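Local structure of serine acetyltransferase (Neisseria gonorrhoeae, 6WYE) at residues A[202-210]-A[227-235]. The protein probably catalyses transfer of the acetyl group from acetyl-CoA to L-serine, giving O-acetyl-L-serine, the first step of cysteine synthesis from serine. Sequence-based numbering, arbitrary orientation.
Sequences LHGVTLGGS and IGANASILG. With LMR ((2S)-2-hydroxybutanedioic acid), chain I.
Ala231 O is gripped twice: Thr206 N donates to it at 3.0 Å, and an ordered water gives it a second, longer bond. That water also donates to Gly204 O and accepts from the hydroxyls of Thr206 and Ser232, its bond to Ser232 OG being 2.7 Å, so four groups hold it where the turns lead into the strands. Thr206 OG1 reaches the water by standing anti to its own carbonyl carbon (chi1 -57°), and the same hydroxyl is bonded to His203 NE2 of the third subunit. From here the backbones run parallel: Ile233 N donates to Thr206 O at 2.8 Å, Ile233 O takes Gly208 N, and Gly208 O takes Gly235 N, the last donor tilted 31° out of the carbonyl plane. These are successive coils of the left-handed parallel beta-helix built by hexapeptide repeats, and the type II turns 202-205 and 228-231 stack at one corner, joined by Asn230 N to His203 O. Inside the coil, Val205 CG2 meets Ile227 CG2 at 3.6 Å, the two side chains crossing at about a right angle. Leu207 and Ile233 lie alongside each other, Leu207 CD2 3.9 Å from Ile233 CD1. At the corner, the methyl of Ala229 sits over one face of the His203 imidazole, 4.0 Å from CB to the ring centroid, a CH-pi contact; NE2 of that ring bonds Thr206 of the second subunit. At the other end, Gly209 N donates nearly straight (164°) to malate O4B, 3.0 Å away, in a pocket shared with Arg217, His218 and residues of the third subunit.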
loop_
_atom_site.group_PDB
_atom_site.type_symbol
_atom_site.label_atom_id
_atom_site.label_comp_id
_atom_site.label_asym_id
_atom_site.label_seq_id
_atom_site.Cartn_x
_atom_site.Cartn_y
_atom_site.Cartn_z
ATOM N N LEU A 202 18.422 -4.558 28.592
ATOM C CA LEU A 202 17.272 -3.666 28.566
ATOM C C LEU A 202 17.390 -2.685 27.396
ATOM O O LEU A 202 18.423 -2.581 26.727
ATOM C CB LEU A 202 17.133 -2.924 29.902
ATOM C CG LEU A 202 16.349 -3.637 31.023
ATOM C CD1 LEU A 202 14.844 -3.661 30.679
ATOM C CD2 LEU A 202 16.849 -5.056 31.300
ATOM N N HIS A 203 16.290 -1.989 27.126
ATOM C CA HIS A 203 16.257 -0.987 26.072
ATOM C C HIS A 203 17.313 0.098 26.322
ATOM O O HIS A 203 17.739 0.337 27.457
ATOM C CB HIS A 203 14.871 -0.350 26.023
ATOM C CG HIS A 203 14.453 0.229 27.336
ATOM N ND1 HIS A 203 13.958 -0.545 28.362
ATOM C CD2 HIS A 203 14.483 1.502 27.803
ATOM C CE1 HIS A 203 13.698 0.224 29.407
ATOM N NE2 HIS A 203 13.997 1.471 29.089
ATOM N N GLY A 204 17.730 0.763 25.242
ATOM C CA GLY A 204 18.655 1.883 25.339
ATOM C C GLY A 204 20.109 1.532 25.607
ATOM O O GLY A 204 20.939 2.449 25.745
ATOM N N VAL A 205 20.453 0.249 25.657
ATOM C CA VAL A 205 21.820 -0.160 25.959
ATOM C C VAL A 205 22.695 -0.016 24.721
ATOM O O VAL A 205 22.277 -0.308 23.598
ATOM C CB VAL A 205 21.841 -1.596 26.507
ATOM C CG1 VAL A 205 23.252 -2.195 26.452
ATOM C CG2 VAL A 205 21.338 -1.603 27.927
ATOM N N THR A 206 23.929 0.436 24.928
ATOM C CA THR A 206 24.893 0.612 23.854
ATOM C C THR A 206 26.081 -0.308 24.075
ATOM O O THR A 206 26.720 -0.247 25.128
ATOM C CB THR A 206 25.376 2.060 23.788
ATOM O OG1 THR A 206 24.251 2.926 23.628
ATOM C CG2 THR A 206 26.341 2.228 22.623
ATOM N N LEU A 207 26.359 -1.165 23.089
ATOM C CA LEU A 207 27.632 -1.878 23.000
ATOM C C LEU A 207 28.416 -1.195 21.888
ATOM O O LEU A 207 28.409 -1.610 20.726
ATOM C CB LEU A 207 27.408 -3.365 22.744
ATOM C CG LEU A 207 26.365 -3.921 23.729
ATOM C CD1 LEU A 207 26.021 -5.352 23.427
ATOM C CD2 LEU A 207 26.811 -3.780 25.188
ATOM N N GLY A 208 29.082 -0.099 22.259
ATOM C CA GLY A 208 29.567 0.874 21.311
ATOM C C GLY A 208 31.081 0.830 21.151
ATOM O O GLY A 208 31.815 0.248 21.951
ATOM N N GLY A 209 31.528 1.470 20.071
ATOM C CA GLY A 209 32.928 1.524 19.723
ATOM C C GLY A 209 33.611 2.775 20.239
ATOM O O GLY A 209 33.003 3.658 20.841
ATOM N N SER A 210 34.926 2.821 20.018
ATOM C CA SER A 210 35.742 3.982 20.343
ATOM C C SER A 210 36.804 4.124 19.265
ATOM O O SER A 210 37.324 3.121 18.762
ATOM C CB SER A 210 36.390 3.861 21.728
ATOM O OG SER A 210 37.025 5.081 22.110
ATOM N N ILE A 227 22.402 -6.339 31.791
ATOM C CA ILE A 227 22.705 -4.937 31.499
ATOM C C ILE A 227 21.415 -4.139 31.621
ATOM O O ILE A 227 20.457 -4.383 30.869
ATOM C CB ILE A 227 23.313 -4.746 30.103
ATOM C CG1 ILE A 227 24.405 -5.776 29.803
ATOM C CG2 ILE A 227 23.839 -3.308 29.944
ATOM C CD1 ILE A 227 24.998 -5.622 28.416
ATOM N N GLY A 228 21.398 -3.171 32.557
ATOM C CA GLY A 228 20.216 -2.372 32.815
ATOM C C GLY A 228 19.988 -1.278 31.778
ATOM O O GLY A 228 20.860 -0.966 30.965
ATOM N N ALA A 229 18.811 -0.652 31.867
ATOM C CA ALA A 229 18.364 0.308 30.860
ATOM C C ALA A 229 19.334 1.478 30.682
ATOM O O ALA A 229 19.853 2.043 31.650
ATOM C CB ALA A 229 16.976 0.841 31.228
ATOM N N ASN A 230 19.579 1.824 29.414
ATOM C CA ASN A 230 20.353 2.986 28.991
ATOM C C ASN A 230 21.798 2.962 29.495
ATOM O O ASN A 230 22.437 4.011 29.575
ATOM C CB ASN A 230 19.671 4.294 29.393
ATOM C CG ASN A 230 18.796 4.841 28.279
ATOM O OD1 ASN A 230 19.095 4.648 27.099
ATOM N ND2 ASN A 230 17.705 5.502 28.642
ATOM N N ALA A 231 22.324 1.789 29.842
ATOM C CA ALA A 231 23.752 1.667 30.109
ATOM C C ALA A 231 24.530 1.737 28.801
ATOM O O ALA A 231 24.029 1.354 27.734
ATOM C CB ALA A 231 24.060 0.348 30.824
ATOM N N SER A 232 25.766 2.239 28.886
ATOM C CA SER A 232 26.680 2.288 27.749
ATOM C C SER A 232 27.970 1.556 28.080
ATOM O O SER A 232 28.578 1.793 29.130
ATOM C CB SER A 232 27.011 3.725 27.367
ATOM O OG SER A 232 25.867 4.380 26.862
ATOM N N ILE A 233 28.397 0.685 27.177
ATOM C CA ILE A 233 29.630 -0.075 27.325
ATOM C C ILE A 233 30.444 0.212 26.078
ATOM O O ILE A 233 30.020 -0.140 24.968
ATOM C CB ILE A 233 29.357 -1.574 27.505
ATOM C CG1 ILE A 233 28.294 -1.776 28.589
ATOM C CG2 ILE A 233 30.628 -2.327 27.875
ATOM C CD1 ILE A 233 27.935 -3.223 28.867
ATOM N N LEU A 234 31.587 0.886 26.245
ATOM C CA LEU A 234 32.304 1.507 25.141
ATOM C C LEU A 234 33.736 0.988 25.043
ATOM O O LEU A 234 34.452 0.913 26.046
ATOM C CB LEU A 234 32.331 3.041 25.310
ATOM C CG LEU A 234 30.951 3.684 25.492
ATOM C CD1 LEU A 234 31.068 5.183 25.657
ATOM C CD2 LEU A 234 30.066 3.320 24.300
ATOM N N GLY A 235 34.159 0.672 23.821
ATOM C CA GLY A 235 35.522 0.251 23.580
ATOM C C GLY A 235 35.700 -1.257 23.575
ATOM O O GLY A 235 34.777 -2.051 23.807
HETATM C C1 LMR I . 32.289 2.249 15.122
HETATM O O1A LMR I . 33.159 2.165 15.933
HETATM O O1B LMR I . 32.118 1.459 14.242
HETATM C C2 LMR I . 31.332 3.443 15.237
HETATM O O2 LMR I . 30.283 3.384 14.304
HETATM C C3 LMR I . 30.774 3.572 16.657
HETATM C C4 LMR I . 29.973 2.349 17.064
HETATM O O4A LMR I . 29.895 1.440 16.303
HETATM O O4B LMR I . 29.428 2.352 18.120
HETATM O O HOH W 1 23.423 3.759 25.918
#